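Local coordinates for polyketide cyclase / dehydrase and lipid transport (Nitrosospira multiformis, PDB 3P51), which is of unknown function but probably binds a hydrophobic or lipid-like small molecule between its curved sheet and long helix, at residues 123-126 / 127-131. Numbering follows the deposited sequence.
Sequences EYMN and TVYRS
Met125 and Tyr129 meet one turn apart on the long C-terminal helix 120-139, the helix that in the helix-grip fold of Bet v 1-like proteins packs against the curved antiparallel sheet. Among the apolar contacts theirs is the closest: the methyl CE of Met125 sits over one face of the phenol ring, 3.5 Å from Tyr129 CZ. The selenomethionine chain, bent at its second and third torsions (chi2 -55°), brings CE to the ring, and the same methyl lies 4.1 Å from Val128 CG1. Next to them, Val128 CG2 lies 3.8 Å from Tyr124 CE2, oblique to the ring, and Pro80 and Pro82 also touch the Tyr124 side chain.

A planar stack joins Asn126 to Arg130. Their side chains run side by side in the same direction, the amide and guanidinium planes differ by 3°, and Asn126 CG is 3.6 Å from Arg130 NH2. Both groups are tied to Asn6 of strand 3-10: Asn126 OD1 accepts from its ND2, and Arg130 NE donates to its OD1. One side chain of strand 3-10 thus bonds both members of the stack.

Tyr129 is buried, its OH hydrogen-bonded to the hydroxyls of both Tyr74 and Tyr91. A leucine here would probably leave those two hydroxyls without their shared mate and deprive the Met125 methyl of its aromatic face.

Backbone bonds of the i to i+4 kind underlie all of this; that from Tyr129 N to Met125 O is short at 2.8 Å and nearly straight, with an N-H...O angle of 171°. At Glu123 O the acceptor is shared: Thr127 N donates at 3.0 Å, and Thr127 OG1 adds a weak bond at 3.3 Å.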
ATOM      1  N   GLU A 123     -19.766 -17.340  -1.557  1.00 45.74           N
ATOM      2  CA  GLU A 123     -21.053 -16.889  -2.068  1.00 48.44           C
ATOM      3  C   GLU A 123     -21.767 -16.054  -1.005  1.00 46.20           C
ATOM      4  O   GLU A 123     -22.341 -15.008  -1.309  1.00 44.67           O
ATOM      5  CB  GLU A 123     -21.937 -18.070  -2.485  1.00 51.07           C
ATOM      6  CG  GLU A 123     -23.376 -17.644  -2.785  1.00 60.78           C
ATOM      7  CD  GLU A 123     -24.204 -18.721  -3.470  1.00 73.36           C
ATOM      8  OE1 GLU A 123     -24.150 -19.891  -3.031  1.00 76.13           O
ATOM      9  OE2 GLU A 123     -24.915 -18.390  -4.448  1.00 76.17           O
ATOM     10  N   TYR A 124     -21.723 -16.520   0.241  1.00 45.24           N
ATOM     11  CA  TYR A 124     -22.442 -15.855   1.329  1.00 46.59           C
ATOM     12  C   TYR A 124     -21.982 -14.404   1.551  1.00 45.19           C
ATOM     13  O   TYR A 124     -22.809 -13.495   1.693  1.00 48.08           O
ATOM     14  CB  TYR A 124     -22.367 -16.683   2.626  1.00 47.86           C
ATOM     15  CG  TYR A 124     -23.036 -16.024   3.817  1.00 50.03           C
ATOM     16  CD1 TYR A 124     -24.370 -16.279   4.124  1.00 55.51           C
ATOM     17  CD2 TYR A 124     -22.335 -15.141   4.636  1.00 46.35           C
ATOM     18  CE1 TYR A 124     -24.985 -15.670   5.212  1.00 55.87           C
ATOM     19  CE2 TYR A 124     -22.939 -14.533   5.722  1.00 47.75           C
ATOM     20  CZ  TYR A 124     -24.264 -14.799   6.004  1.00 54.52           C
ATOM     21  OH  TYR A 124     -24.861 -14.191   7.084  1.00 55.40           O
HETATM   22  N   MSE A 125     -20.673 -14.168   1.557  1.00 43.26           N
HETATM   23  CA  MSE A 125     -20.178 -12.806   1.764  1.00 41.39           C
HETATM   24  C   MSE A 125     -20.376 -11.911   0.539  1.00 43.75           C
HETATM   25  O   MSE A 125     -20.646 -10.713   0.680  1.00 37.45           O
HETATM   26  CB  MSE A 125     -18.720 -12.797   2.234  1.00 40.93           C
HETATM   27  CG  MSE A 125     -18.535 -13.384   3.641  1.00 46.22           C
HETATM   28 SE   MSE A 125     -19.656 -12.518   5.032  1.00 52.88          SE
HETATM   29  CE  MSE A 125     -18.955 -10.702   4.888  1.00 32.80           C
ATOM     30  N   ASN A 126     -20.261 -12.484  -0.659  1.00 43.16           N
ATOM     31  CA  ASN A 126     -20.633 -11.741  -1.861  1.00 42.34           C
ATOM     32  C   ASN A 126     -22.053 -11.201  -1.725  1.00 42.98           C
ATOM     33  O   ASN A 126     -22.332 -10.058  -2.069  1.00 43.01           O
ATOM     34  CB  ASN A 126     -20.520 -12.606  -3.123  1.00 44.92           C
ATOM     35  CG  ASN A 126     -19.114 -12.634  -3.686  1.00 45.04           C
ATOM     36  OD1 ASN A 126     -18.348 -11.688  -3.506  1.00 45.36           O
ATOM     37  ND2 ASN A 126     -18.770 -13.715  -4.374  1.00 44.03           N
ATOM     38  N   THR A 127     -22.951 -12.037  -1.215  1.00 47.59           N
ATOM     39  CA  THR A 127     -24.341 -11.645  -1.050  1.00 47.20           C
ATOM     40  C   THR A 127     -24.490 -10.536  -0.021  1.00 46.28           C
ATOM     41  O   THR A 127     -25.194  -9.556  -0.255  1.00 45.03           O
ATOM     42  CB  THR A 127     -25.215 -12.847  -0.663  1.00 47.99           C
ATOM     43  OG1 THR A 127     -25.367 -13.700  -1.804  1.00 48.53           O
ATOM     44  CG2 THR A 127     -26.587 -12.387  -0.186  1.00 48.04           C
ATOM     45  N   VAL A 128     -23.828 -10.696   1.120  1.00 44.41           N
ATOM     46  CA  VAL A 128     -23.824  -9.665   2.152  1.00 37.88           C
ATOM     47  C   VAL A 128     -23.269  -8.333   1.636  1.00 39.64           C
ATOM     48  O   VAL A 128     -23.944  -7.301   1.700  1.00 39.53           O
ATOM     49  CB  VAL A 128     -23.040 -10.129   3.400  1.00 37.34           C
ATOM     50  CG1 VAL A 128     -22.649  -8.936   4.278  1.00 35.16           C
ATOM     51  CG2 VAL A 128     -23.865 -11.157   4.191  1.00 39.53           C
ATOM     52  N   TYR A 129     -22.045  -8.346   1.116  1.00 36.29           N
ATOM     53  CA  TYR A 129     -21.451  -7.103   0.626  1.00 40.27           C
ATOM     54  C   TYR A 129     -22.249  -6.431  -0.489  1.00 40.69           C
ATOM     55  O   TYR A 129     -22.344  -5.218  -0.526  1.00 44.46           O
ATOM     56  CB  TYR A 129     -19.998  -7.320   0.212  1.00 43.32           C
ATOM     57  CG  TYR A 129     -19.103  -7.485   1.414  1.00 44.22           C
ATOM     58  CD1 TYR A 129     -19.306  -6.716   2.550  1.00 41.00           C
ATOM     59  CD2 TYR A 129     -18.090  -8.433   1.434  1.00 51.43           C
ATOM     60  CE1 TYR A 129     -18.503  -6.862   3.669  1.00 42.74           C
ATOM     61  CE2 TYR A 129     -17.280  -8.584   2.546  1.00 53.16           C
ATOM     62  CZ  TYR A 129     -17.491  -7.797   3.660  1.00 47.49           C
ATOM     63  OH  TYR A 129     -16.693  -7.939   4.772  1.00 48.69           O
ATOM     64  N   ARG A 130     -22.836  -7.212  -1.386  1.00 39.35           N
ATOM     65  CA  ARG A 130     -23.603  -6.617  -2.475  1.00 39.04           C
ATOM     66  C   ARG A 130     -24.846  -5.914  -1.934  1.00 38.57           C
ATOM     67  O   ARG A 130     -25.237  -4.862  -2.427  1.00 36.31           O
ATOM     68  CB  ARG A 130     -23.955  -7.673  -3.530  1.00 41.14           C
ATOM     69  CG  ARG A 130     -22.755  -8.058  -4.378  1.00 44.35           C
ATOM     70  CD  ARG A 130     -22.912  -9.397  -5.070  1.00 48.23           C
ATOM     71  NE  ARG A 130     -21.657  -9.807  -5.708  1.00 50.80           N
ATOM     72  CZ  ARG A 130     -21.473 -10.983  -6.302  1.00 55.51           C
ATOM     73  NH1 ARG A 130     -22.466 -11.876  -6.333  1.00 52.39           N
ATOM     74  NH2 ARG A 130     -20.298 -11.272  -6.858  1.00 52.99           N
ATOM     75  N   SER A 131     -25.444  -6.486  -0.896  1.00 38.25           N
ATOM     76  CA  SER A 131     -26.607  -5.870  -0.262  1.00 42.03           C
ATOM     77  C   SER A 131     -26.249  -4.576   0.456  1.00 43.38           C
ATOM     78  O   SER A 131     -26.951  -3.579   0.328  1.00 47.03           O
ATOM     79  CB  SER A 131     -27.271  -6.842   0.719  1.00 44.51           C
ATOM     80  OG  SER A 131     -28.223  -6.160   1.519  1.00 45.41           O
TER